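UDP-D-quinovosamine 4-dehydrogenase (Vibrio fischeri, PDB 3NKL) probably serves as an oxidoreductase and lyase acting on a UDP-linked sugar, with this chain being one Rossmann-type domain of the longer membrane protein. Local coordinates at residues Y10-A15 with F34-R39; G16-N21 with L109-L114; L70-S75 with L96-L101; H92-T97 with L114-I119. All coordinates share one frame; numbering follows the deposited sequence. Where two conformers were deposited one is given.

Contact 1 (Y10-A15 with F34-R39); sequences YGAGSA and FIDDDR. With SO4 (sulfate ion), chain C.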
loop_
_atom_site.group_PDB
_atom_site.type_symbol
_atom_site.label_atom_id
_atom_site.label_comp_id
_atom_site.label_asym_id
_atom_site.label_seq_id
_atom_site.Cartn_x
_atom_site.Cartn_y
_atom_site.Cartn_z
ATOM N N TYR B 10 5.774 1.859 10.088
ATOM C CA TYR B 10 4.482 2.459 9.820
ATOM C C TYR B 10 4.143 2.096 8.377
ATOM O O TYR B 10 4.807 2.555 7.458
ATOM C CB TYR B 10 4.568 3.982 9.976
ATOM C CG TYR B 10 3.280 4.663 10.373
ATOM C CD1 TYR B 10 2.170 4.663 9.526
ATOM C CD2 TYR B 10 3.170 5.312 11.599
ATOM C CE1 TYR B 10 0.990 5.291 9.888
ATOM C CE2 TYR B 10 1.991 5.951 11.966
ATOM C CZ TYR B 10 0.912 5.926 11.120
ATOM O OH TYR B 10 -0.239 6.563 11.506
ATOM N N GLY B 11 3.111 1.272 8.196
ATOM C CA GLY B 11 2.654 0.840 6.880
ATOM C C GLY B 11 2.747 -0.676 6.828
ATOM O O GLY B 11 3.846 -1.222 6.755
ATOM N N ALA B 12 1.600 -1.351 6.888
ATOM C CA ALA B 12 1.567 -2.811 6.844
ATOM C C ALA B 12 1.029 -3.349 5.519
ATOM O O ALA B 12 0.376 -4.399 5.480
ATOM C CB ALA B 12 0.755 -3.376 8.024
ATOM N N GLY B 13 1.313 -2.634 4.435
ATOM C CA GLY B 13 0.943 -3.092 3.103
ATOM C C GLY B 13 2.147 -3.796 2.509
ATOM O O GLY B 13 3.110 -4.091 3.217
ATOM N N SER B 14 2.117 -4.045 1.204
ATOM C CA SER B 14 3.228 -4.737 0.558
ATOM C C SER B 14 4.589 -4.060 0.742
ATOM O O SER B 14 5.607 -4.744 0.764
ATOM C CB SER B 14 2.952 -4.946 -0.935
ATOM O OG SER B 14 2.993 -3.702 -1.635
ATOM N N ALA B 15 4.633 -2.733 0.830
ATOM C CA ALA B 15 5.923 -2.054 1.001
ATOM C C ALA B 15 6.502 -2.329 2.365
ATOM O O ALA B 15 7.674 -2.666 2.473
ATOM C CB ALA B 15 5.800 -0.523 0.772
ATOM N N PHE B 34 4.069 -3.575 13.367
ATOM C CA PHE B 34 3.654 -2.612 12.365
ATOM C C PHE B 34 2.626 -1.662 12.951
ATOM O O PHE B 34 1.860 -2.033 13.836
ATOM C CB PHE B 34 2.961 -3.310 11.175
ATOM C CG PHE B 34 3.875 -4.148 10.336
ATOM C CD1 PHE B 34 3.948 -5.519 10.525
ATOM C CD2 PHE B 34 4.647 -3.567 9.338
ATOM C CE1 PHE B 34 4.778 -6.293 9.732
ATOM C CE2 PHE B 34 5.483 -4.334 8.543
ATOM C CZ PHE B 34 5.547 -5.692 8.733
ATOM N N ILE B 35 2.593 -0.446 12.430
ATOM C CA ILE B 35 1.476 0.456 12.646
ATOM C C ILE B 35 0.776 0.635 11.291
ATOM O O ILE B 35 1.447 0.772 10.266
ATOM C CB ILE B 35 1.955 1.823 13.149
ATOM C CG1 ILE B 35 2.705 1.665 14.475
ATOM C CG2 ILE B 35 0.771 2.781 13.343
ATOM C CD1 ILE B 35 1.785 1.325 15.645
ATOM N N ASP B 36 -0.553 0.609 11.280
ATOM C CA ASP B 36 -1.313 0.852 10.039
ATOM C C ASP B 36 -2.640 1.560 10.326
ATOM O O ASP B 36 -3.349 1.194 11.266
ATOM C CB ASP B 36 -1.572 -0.462 9.299
ATOM C CG ASP B 36 -1.954 -0.240 7.824
ATOM O OD1 ASP B 36 -1.099 -0.466 6.943
ATOM O OD2 ASP B 36 -3.103 0.170 7.553
ATOM N N ASP B 37 -2.959 2.570 9.517
ATOM C CA ASP B 37 -4.174 3.368 9.680
ATOM C C ASP B 37 -5.435 2.549 9.407
ATOM O O ASP B 37 -6.534 2.969 9.748
ATOM C CB ASP B 37 -4.165 4.570 8.723
ATOM C CG ASP B 37 -3.067 5.576 9.040
ATOM O OD1 ASP B 37 -2.742 5.757 10.231
ATOM O OD2 ASP B 37 -2.533 6.203 8.093
ATOM N N ASP B 38 -5.281 1.386 8.781
ATOM C CA ASP B 38 -6.446 0.573 8.395
ATOM C C ASP B 38 -6.966 -0.249 9.579
ATOM O O ASP B 38 -6.418 -1.295 9.919
ATOM C CB ASP B 38 -6.094 -0.329 7.200
ATOM C CG ASP B 38 -7.298 -1.110 6.652
ATOM O OD1 ASP B 38 -8.338 -1.220 7.340
ATOM O OD2 ASP B 38 -7.183 -1.629 5.522
ATOM N N ARG B 39 -8.024 0.239 10.212
ATOM C CA ARG B 39 -8.630 -0.460 11.340
ATOM C C ARG B 39 -8.922 -1.928 11.051
ATOM O O ARG B 39 -8.910 -2.757 11.961
ATOM C CB ARG B 39 -9.914 0.241 11.768
ATOM C CG ARG B 39 -9.676 1.570 12.443
ATOM C CD ARG B 39 -10.983 2.299 12.687
ATOM N NE ARG B 39 -10.776 3.549 13.409
ATOM C CZ ARG B 39 -11.749 4.398 13.715
ATOM N NH1 ARG B 39 -12.998 4.130 13.359
ATOM N NH2 ARG B 39 -11.474 5.515 14.376
HETATM S S SO4 C . -0.395 -2.538 -0.991
HETATM O O1 SO4 C . -0.359 -3.694 -0.086
HETATM O O2 SO4 C . -1.752 -2.457 -1.560
HETATM O O3 SO4 C . -0.153 -1.308 -0.256
HETATM O O4 SO4 C . 0.558 -2.687 -2.090
#

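Contact 2 (G16-N21 with L109-L114); sequences GLQLAN and LSIGQL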
loop_
_atom_site.group_PDB
_atom_site.type_symbol
_atom_site.label_atom_id
_atom_site.label_comp_id
_atom_site.label_asym_id
_atom_site.label_seq_id
_atom_site.Cartn_x
_atom_site.Cartn_y
_atom_site.Cartn_z
ATOM N N GLY B 16 5.693 -2.180 3.408
ATOM C CA GLY B 16 6.166 -2.385 4.776
ATOM C C GLY B 16 6.584 -3.830 5.025
ATOM O O GLY B 16 7.533 -4.123 5.759
ATOM N N LEU B 17 5.878 -4.745 4.383
ATOM C CA LEU B 17 6.199 -6.154 4.502
ATOM C C LEU B 17 7.555 -6.442 3.887
ATOM O O LEU B 17 8.350 -7.181 4.459
ATOM C CB LEU B 17 5.124 -7.014 3.833
ATOM C CG LEU B 17 5.420 -8.511 3.897
ATOM C CD1 LEU B 17 5.609 -8.925 5.348
ATOM C CD2 LEU B 17 4.308 -9.322 3.240
ATOM N N GLN B 18 7.818 -5.882 2.710
ATOM C CA GLN B 18 9.122 -6.077 2.088
ATOM C C GLN B 18 10.219 -5.444 2.923
ATOM O O GLN B 18 11.288 -6.030 3.110
ATOM C CB GLN B 18 9.150 -5.489 0.679
ATOM C CG GLN B 18 8.232 -6.168 -0.291
ATOM C CD GLN B 18 8.330 -5.521 -1.645
ATOM O OE1 GLN B 18 9.327 -5.698 -2.343
ATOM N NE2 GLN B 18 7.330 -4.720 -2.003
ATOM N N LEU B 19 9.960 -4.247 3.443
ATOM C CA LEU B 19 10.947 -3.635 4.333
ATOM C C LEU B 19 11.241 -4.533 5.517
ATOM O O LEU B 19 12.407 -4.748 5.877
ATOM C CB LEU B 19 10.478 -2.267 4.821
ATOM C CG LEU B 19 11.417 -1.518 5.773
ATOM C CD1 LEU B 19 12.715 -1.152 5.083
ATOM C CD2 LEU B 19 10.708 -0.252 6.279
ATOM N N ALA B 20 10.201 -5.060 6.144
ATOM C CA ALA B 20 10.425 -5.866 7.338
ATOM C C ALA B 20 11.334 -7.061 7.015
ATOM O O ALA B 20 12.126 -7.473 7.848
ATOM C CB ALA B 20 9.110 -6.320 7.958
ATOM N N ASN B 21 11.233 -7.601 5.801
ATOM C CA ASN B 21 12.146 -8.681 5.377
ATOM C C ASN B 21 13.560 -8.189 5.122
ATOM O O ASN B 21 14.528 -8.849 5.489
ATOM C CB ASN B 21 11.637 -9.370 4.112
ATOM C CG ASN B 21 10.428 -10.226 4.366
ATOM O OD1 ASN B 21 9.722 -10.607 3.433
ATOM N ND2 ASN B 21 10.178 -10.537 5.629
ATOM N N LEU B 109 15.588 3.166 -6.875
ATOM C CA LEU B 109 16.028 3.117 -5.481
ATOM C C LEU B 109 15.452 1.856 -4.836
ATOM O O LEU B 109 14.377 1.406 -5.206
ATOM C CB LEU B 109 15.562 4.362 -4.722
ATOM C CG LEU B 109 16.048 5.730 -5.198
ATOM C CD1 LEU B 109 15.527 6.818 -4.265
ATOM C CD2 LEU B 109 17.603 5.787 -5.251
ATOM N N SER B 110 16.164 1.300 -3.867
ATOM C CA SER B 110 15.701 0.112 -3.153
ATOM C C SER B 110 14.834 0.504 -1.960
ATOM O O SER B 110 15.040 1.552 -1.352
ATOM C CB SER B 110 16.915 -0.673 -2.645
ATOM O OG SER B 110 16.540 -1.590 -1.637
ATOM N N ILE B 111 13.868 -0.341 -1.618
ATOM C CA ILE B 111 13.042 -0.121 -0.435
ATOM C C ILE B 111 13.897 -0.031 0.833
ATOM O O ILE B 111 13.525 0.622 1.812
ATOM C CB ILE B 111 11.973 -1.238 -0.303
ATOM C CG1 ILE B 111 10.951 -1.114 -1.431
ATOM C CG2 ILE B 111 11.196 -1.121 1.003
ATOM C CD1 ILE B 111 9.851 -2.147 -1.354
ATOM N N GLY B 112 15.060 -0.669 0.814
ATOM C CA GLY B 112 15.907 -0.666 1.997
ATOM C C GLY B 112 16.659 0.637 2.219
ATOM O O GLY B 112 17.308 0.787 3.237
ATOM N N GLN B 113 16.620 1.572 1.265
ATOM C CA GLN B 113 17.327 2.847 1.465
ATOM C C GLN B 113 16.481 3.737 2.371
ATOM O O GLN B 113 15.396 4.185 1.991
ATOM C CB GLN B 113 17.607 3.548 0.129
ATOM C CG GLN B 113 18.573 2.785 -0.793
ATOM C CD GLN B 113 18.848 3.526 -2.102
ATOM O OE1 GLN B 113 18.525 3.040 -3.186
ATOM N NE2 GLN B 113 19.472 4.700 -1.999
ATOM N N LEU B 114 16.972 3.995 3.574
ATOM C CA LEU B 114 16.190 4.719 4.572
ATOM C C LEU B 114 16.768 6.112 4.752
ATOM O O LEU B 114 17.939 6.251 5.098
ATOM C CB LEU B 114 16.264 3.974 5.914
ATOM C CG LEU B 114 15.550 2.613 5.954
ATOM C CD1 LEU B 114 15.867 1.891 7.252
ATOM C CD2 LEU B 114 14.032 2.801 5.785
#

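Contact 3 (L70-S75 with L96-L101); sequences LLAVPS and LTIPNL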
loop_
_atom_site.group_PDB
_atom_site.type_symbol
_atom_site.label_atom_id
_atom_site.label_comp_id
_atom_site.label_asym_id
_atom_site.label_seq_id
_atom_site.Cartn_x
_atom_site.Cartn_y
_atom_site.Cartn_z
ATOM N N LEU B 70 10.145 3.698 11.235
ATOM C CA LEU B 70 10.413 3.691 9.800
ATOM C C LEU B 70 9.110 3.793 9.013
ATOM O O LEU B 70 8.182 3.020 9.236
ATOM C CB LEU B 70 11.131 2.395 9.417
ATOM C CG LEU B 70 12.366 2.017 10.244
ATOM C CD1 LEU B 70 12.986 0.759 9.633
ATOM C CD2 LEU B 70 13.362 3.150 10.271
ATOM N N LEU B 71 9.049 4.721 8.069
ATOM C CA LEU B 71 7.831 4.905 7.275
ATOM C C LEU B 71 7.903 4.090 5.995
ATOM O O LEU B 71 8.847 4.229 5.222
ATOM C CB LEU B 71 7.638 6.369 6.903
ATOM C CG LEU B 71 7.528 7.346 8.077
ATOM C CD1 LEU B 71 7.265 8.735 7.546
ATOM C CD2 LEU B 71 6.415 6.935 9.023
ATOM N N ALA B 72 6.908 3.239 5.784
ATOM C CA ALA B 72 6.798 2.475 4.558
ATOM C C ALA B 72 5.384 2.694 4.015
ATOM O O ALA B 72 4.592 1.752 3.895
ATOM C CB ALA B 72 7.071 0.988 4.825
ATOM N N VAL B 73 5.076 3.959 3.718
ATOM C CA VAL B 73 3.776 4.345 3.175
ATOM C C VAL B 73 3.928 5.179 1.902
ATOM O O VAL B 73 3.475 6.321 1.836
ATOM C CB VAL B 73 2.950 5.145 4.198
ATOM C CG1 VAL B 73 2.407 4.204 5.282
ATOM C CG2 VAL B 73 3.784 6.294 4.806
ATOM N N PRO B 74 4.558 4.594 0.879
ATOM C CA PRO B 74 4.771 5.302 -0.392
ATOM C C PRO B 74 3.433 5.681 -1.069
ATOM O O PRO B 74 3.399 6.581 -1.911
ATOM C CB PRO B 74 5.550 4.283 -1.242
ATOM C CG PRO B 74 5.239 2.937 -0.633
ATOM C CD PRO B 74 5.149 3.242 0.871
ATOM N N SER B 75 2.328 5.049 -0.682
ATOM C CA SER B 75 1.063 5.406 -1.344
ATOM C C SER B 75 0.298 6.507 -0.614
ATOM O O SER B 75 -0.800 6.870 -1.012
ATOM C CB SER B 75 0.156 4.184 -1.557
ATOM O OG SER B 75 -0.355 3.719 -0.319
ATOM N N LEU B 96 12.497 7.809 9.854
ATOM C CA LEU B 96 13.191 7.540 8.595
ATOM C C LEU B 96 12.158 7.022 7.625
ATOM O O LEU B 96 11.138 6.491 8.041
ATOM C CB LEU B 96 14.274 6.471 8.747
ATOM C CG LEU B 96 15.214 6.590 9.946
ATOM C CD1 LEU B 96 16.220 5.419 9.960
ATOM C CD2 LEU B 96 15.933 7.906 9.840
ATOM N N THR B 97 12.425 7.172 6.331
ATOM C CA THR B 97 11.454 6.758 5.317
ATOM C C THR B 97 12.102 6.002 4.164
ATOM O O THR B 97 13.239 6.297 3.772
ATOM C CB THR B 97 10.669 7.971 4.723
ATOM O OG1 THR B 97 9.743 7.507 3.719
ATOM C CG2 THR B 97 11.612 8.978 4.083
ATOM N N ILE B 98 11.369 5.045 3.600
ATOM C CA ILE B 98 11.816 4.407 2.360
ATOM C C ILE B 98 11.590 5.408 1.217
ATOM O O ILE B 98 10.945 6.441 1.426
ATOM C CB ILE B 98 11.045 3.096 2.105
ATOM C CG1 ILE B 98 9.588 3.372 1.709
ATOM C CG2 ILE B 98 11.112 2.169 3.352
ATOM C CD1 ILE B 98 8.851 2.067 1.276
ATOM N N PRO B 99 12.096 5.106 0.005
ATOM C CA PRO B 99 11.921 6.020 -1.134
ATOM C C PRO B 99 10.472 6.325 -1.513
ATOM O O PRO B 99 9.554 5.621 -1.110
ATOM C CB PRO B 99 12.607 5.270 -2.308
ATOM C CG PRO B 99 13.674 4.441 -1.594
ATOM C CD PRO B 99 12.971 3.965 -0.336
ATOM N N ASN B 100 10.291 7.375 -2.305
ATOM C CA ASN B 100 8.996 7.691 -2.896
ATOM C C ASN B 100 8.593 6.640 -3.920
ATOM O O ASN B 100 9.436 5.950 -4.507
ATOM C CB ASN B 100 9.025 9.068 -3.556
ATOM C CG ASN B 100 9.260 10.171 -2.551
ATOM O OD1 ASN B 100 8.773 10.093 -1.418
ATOM N ND2 ASN B 100 10.023 11.195 -2.945
ATOM N N LEU B 101 7.295 6.545 -4.144
ATOM C CA LEU B 101 6.734 5.541 -5.028
ATOM C C LEU B 101 7.413 5.490 -6.398
ATOM O O LEU B 101 7.787 4.420 -6.879
ATOM C CB LEU B 101 5.228 5.772 -5.201
ATOM C CG LEU B 101 4.785 4.435 -5.793
ATOM C CD1 LEU B 101 3.916 3.605 -4.844
ATOM C CD2 LEU B 101 4.242 4.557 -7.188
HETATM O O HOH W 1 7.094 5.953 3.471
HETATM O O HOH W 2 5.483 8.207 -2.683
#

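Contact 4 (H92-T97 with L114-I119); sequences HVEVLT and LKEVSI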
loop_
_atom_site.group_PDB
_atom_site.type_symbol
_atom_site.label_atom_id
_atom_site.label_comp_id
_atom_site.label_asym_id
_atom_site.label_seq_id
_atom_site.Cartn_x
_atom_site.Cartn_y
_atom_site.Cartn_z
ATOM N N HIS B 92 8.840 11.987 20.219
ATOM C CA HIS B 92 10.288 11.974 20.437
ATOM C C HIS B 92 10.911 10.688 19.914
ATOM O O HIS B 92 11.662 10.024 20.619
ATOM C CB HIS B 92 10.633 12.172 21.928
ATOM C CG HIS B 92 10.495 13.590 22.401
ATOM N ND1 HIS B 92 10.612 13.949 23.728
ATOM C CD2 HIS B 92 10.247 14.740 21.720
ATOM C CE1 HIS B 92 10.445 15.257 23.846
ATOM N NE2 HIS B 92 10.236 15.757 22.640
ATOM N N VAL B 93 10.587 10.333 18.673
ATOM C CA VAL B 93 11.331 9.304 17.970
ATOM C C VAL B 93 11.958 9.959 16.752
ATOM O O VAL B 93 11.546 11.027 16.343
ATOM C CB VAL B 93 10.427 8.155 17.536
ATOM C CG1 VAL B 93 9.834 7.488 18.793
ATOM C CG2 VAL B 93 9.281 8.648 16.600
ATOM N N GLU B 94 12.989 9.327 16.227
ATOM C CA GLU B 94 13.592 9.705 14.973
ATOM C C GLU B 94 12.727 9.058 13.894
ATOM O O GLU B 94 12.162 7.965 14.104
ATOM C CB GLU B 94 14.987 9.091 14.937
ATOM C CG GLU B 94 15.697 9.255 13.648
ATOM C CD GLU B 94 17.128 8.761 13.730
ATOM O OE1 GLU B 94 18.004 9.445 13.168
ATOM O OE2 GLU B 94 17.366 7.703 14.361
ATOM N N VAL B 95 12.589 9.716 12.749
ATOM C CA VAL B 95 11.696 9.179 11.706
ATOM C C VAL B 95 12.474 9.030 10.402
ATOM O O VAL B 95 13.070 10.010 9.924
ATOM C CB VAL B 95 10.458 10.083 11.496
ATOM C CG1 VAL B 95 9.572 9.520 10.393
ATOM C CG2 VAL B 95 9.655 10.213 12.793
ATOM N N LEU B 96 12.497 7.809 9.854
ATOM C CA LEU B 96 13.191 7.540 8.595
ATOM C C LEU B 96 12.158 7.022 7.625
ATOM O O LEU B 96 11.138 6.491 8.041
ATOM C CB LEU B 96 14.274 6.471 8.747
ATOM C CG LEU B 96 15.214 6.590 9.946
ATOM C CD1 LEU B 96 16.220 5.419 9.960
ATOM C CD2 LEU B 96 15.933 7.906 9.840
ATOM N N THR B 97 12.425 7.172 6.331
ATOM C CA THR B 97 11.454 6.758 5.317
ATOM C C THR B 97 12.102 6.002 4.164
ATOM O O THR B 97 13.239 6.297 3.772
ATOM C CB THR B 97 10.669 7.971 4.723
ATOM O OG1 THR B 97 9.743 7.507 3.719
ATOM C CG2 THR B 97 11.612 8.978 4.083
ATOM N N LEU B 114 16.972 3.995 3.574
ATOM C CA LEU B 114 16.190 4.719 4.572
ATOM C C LEU B 114 16.768 6.112 4.752
ATOM O O LEU B 114 17.939 6.251 5.098
ATOM C CB LEU B 114 16.264 3.974 5.914
ATOM C CG LEU B 114 15.550 2.613 5.954
ATOM C CD1 LEU B 114 15.867 1.891 7.252
ATOM C CD2 LEU B 114 14.032 2.801 5.785
ATOM N N LYS B 115 15.949 7.137 4.515
ATOM C CA LYS B 115 16.402 8.517 4.637
ATOM C C LYS B 115 15.731 9.208 5.818
ATOM O O LYS B 115 14.539 9.015 6.055
ATOM C CB LYS B 115 16.011 9.247 3.353
ATOM C CG LYS B 115 16.430 10.705 3.292
ATOM C CD LYS B 115 16.193 11.178 1.859
ATOM C CE LYS B 115 15.382 12.433 1.825
ATOM N NZ LYS B 115 16.275 13.583 2.095
ATOM N N GLU B 116 16.481 10.031 6.544
ATOM C CA GLU B 116 15.887 10.824 7.632
ATOM C C GLU B 116 14.882 11.815 7.030
ATOM O O GLU B 116 15.179 12.442 6.018
ATOM C CB GLU B 116 16.992 11.535 8.438
ATOM C CG GLU B 116 18.032 10.558 9.000
ATOM C CD GLU B 116 19.187 11.207 9.771
ATOM O OE1 GLU B 116 19.882 10.458 10.498
ATOM O OE2 GLU B 116 19.418 12.434 9.647
ATOM N N VAL B 117 13.683 11.940 7.606
ATOM C CA VAL B 117 12.724 12.911 7.066
ATOM C C VAL B 117 13.257 14.341 7.222
ATOM O O VAL B 117 14.078 14.603 8.103
ATOM C CB VAL B 117 11.312 12.793 7.676
ATOM C CG1 VAL B 117 10.758 11.386 7.424
ATOM C CG2 VAL B 117 11.330 13.143 9.147
ATOM N N SER B 118 12.822 15.272 6.374
ATOM C CA SER B 118 13.339 16.647 6.521
ATOM C C SER B 118 12.904 17.251 7.849
ATOM O O SER B 118 11.846 16.901 8.387
ATOM C CB SER B 118 12.911 17.552 5.358
ATOM O OG SER B 118 11.506 17.753 5.346
ATOM N N ILE B 119 13.731 18.150 8.380
ATOM C CA ILE B 119 13.386 18.908 9.571
ATOM C C ILE B 119 12.138 19.766 9.322
ATOM O O ILE B 119 11.338 19.979 10.230
ATOM C CB ILE B 119 14.536 19.824 9.995
ATOM C CG1 ILE B 119 14.222 20.479 11.333
ATOM C CG2 ILE B 119 14.811 20.884 8.920
ATOM C CD1 ILE B 119 14.464 19.568 12.498
HETATM O O HOH W 3 19.757 7.967 11.832
#

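Contact 1 (Y10-A15 with F34-R39)
Asp36 reaches across to the turn after strand 5-10: its OD1 accepts the backbone N-H of Ala12 (Ala12 N to Asp36 OD1 2.8 Å) on the lone pair turned away from OD2. This is the first beta-alpha-beta unit of a Rossmann-type domain, and Gly11 and Gly13 probably belong to its GxGxxG loop. OD2 of the same carboxylate takes Asp38 N in an Asx turn, so a backbone amide at each oxygen fixes how the group is rotated. Gly11 N lies 2.7 Å from Ile35 O and bonds to it where the two parallel strands end. Further out, Tyr10 OH donates to Asp37 OD1 over 2.9 Å, on the syn side and 21° out of the carboxylate plane; Asp37 OD2 forms a salt bridge with Lys40 of the second subunit. Tyr10 CG, anti to its backbone N (chi1 -152°), is set against Ile35 CB, and Ile35 CG2 sits over one ring face in a CH-pi contact, 3.9 Å from the centroid. Ala12 CB packs on Phe34 CB at 3.8 Å. At the helix start a sulfate, probably from the crystallisation liquor and also bonded by Ser14, Ala15 and Ser75 of the second subunit, takes Ser14 N on O1 at 2.8 Å and Ser14 OG on O4 at 2.7 Å.

Contact 2 (G16-N21 with L109-L114)
Ile111 crosses Gln18 at about a right angle and lays its CD1 methyl over the flat end of the glutamine. CD1 stands 3.7 Å from Gln18 NE2 and just as far from CD and OE1, so it rests on the amide group as a whole. The amide is also tied down by a hydrogen bond from NE2 to the backbone O of Ser14, one turn back. The other branch of Ile111, CG2, is anti to the backbone N and approaches Leu19 CB at 4.1 Å. In this way helix 14-25, the first helix of the Rossmann-type fold, is flanked by the loop between helix 101-105 and strand 115-116. Leu19 CD1 lies 3.8 Å from Ile111 O and 4.2 Å from Leu114 CD2. No hydrogen bond crosses here; the polar bonds shape the loop instead. Ser110 to Gln113 form a type I turn, in which Gln113 N bonds to Ser110 O at 3.1 Å. Ser110 OG accepts Gly112 N at 3.0 Å, an ST turn, and Gln113 OE1 takes Ser110 N. Leu104 touches Ile111 from helix 101-105, while Val105 of the second subunit packs on Gln18.

Contact 3 (L70-S75 with L96-L101)
Pro74 presents its puckered ring to two side chains of the 96-101 segment: Ile98 CD1 lies at its CD, 3.9 Å away, and Leu101 CD1 at its CB, 4.0 Å away. Ala15 of helix 14-25 and Ser14 of the second subunit also pack on this proline. The flat groups proper are the peptides. Leu71 N bonds to Leu96 O at 2.7 Å, and Leu71 O in turn receives Ile98 N at 3.1 Å. Ile98 holds CG1 in the crowded position between its N and carbonyl carbon (chi1 71°), which brings CG1 against Leu71 O; CD1 beyond it touches Ala72 as well as the proline. On one face of the sheet Leu70 and Leu96 run side by side and point the same way, with Leu70 CD2 3.7 Å from Leu96 CD1. Leu71 and Thr97 occupy the other face, where helix 78-89 lies over Leu71. Thr97 OG1 donates to Ile98 O over 2.8 Å, on an in-plane lone pair, and is also bonded to Lys81 NZ and to a water. That water accepts Val73 N at 2.8 Å, linking the strands where they part. A second water donates to Pro74 O at 2.8 Å and accepts Leu101 N, tying the loop after strand 68-71 to the start of helix 101-105. Two parallel strands pairing directly, with helix 78-89 as the crossover between them, make a beta-alpha-beta unit of the second half of a Rossmann-type sheet.

Contact 4 (H92-T97 with L114-I119)
Val95 and Thr97 hold strand 115-116 and the residue after it by three backbone hydrogen bonds. Val117 N reaches Val95 O at 3.1 Å. Thr97 N reaches Lys115 O at 2.8 Å, and Lys115 N returns to Thr97 O at 2.9 Å. The strand thus adds an antiparallel edge to the otherwise parallel side of the Rossmann-type sheet. Thr97 and Lys115 are a hydrogen-bonded pair, Leu96 and Glu116 a non-hydrogen-bonded one. In that second pair the side chains lie alongside each other and point the same way, Leu96 CD2 touching Glu116 CG in the conformer given. Glu94 extends fully from a CG anti to its N (chi1 174°) and brings OE1 within 3.4 Å of Glu116 OE1, though this approach holds for one of two Glu116 conformers and is uncertain. There a water donating to Glu94 OE1 at 2.7 Å and to Glu116 OE1 at 2.8 Å probably offsets the two like charges. Leu114 packs its CB loosely on Leu96 CB, and Phe29 of strand 29-35 touches both leucines. Beyond the strand, Ser118 OG caps Asp121 N at the start of helix 119-123. Helix 78-89 backs both valines, with Leu88 against Val95 and Ile85 against Val117, and the two meet methyl to methyl, Val95 CG1 to Val117 CG1 at 3.7 Å.

How the contacts relate
Three of the four contacts join strands of one Rossmann-type sheet: contact 1 strands 5-10 and 29-35, contact 3 strands 68-71 and 94-97, contact 4 the edge strand 115-116. Contact 2 packs helix 14-25, shared with contact 1, against the loop before that last strand. Contacts 1 and 3 follow one another along the chain, centres 11 Å apart, linked because Tyr10 pairs with Leu70 and Ala72. Contact 2 spans contact 3 in sequence, their centres 8 Å apart, and contact 4 begins on the stretch where contact 3 ends, 17 Å, centre to centre, from contact 1. Contacts 1, 2 and 3 reach the second subunit, placing the glycine-rich turn beside the dimer interface.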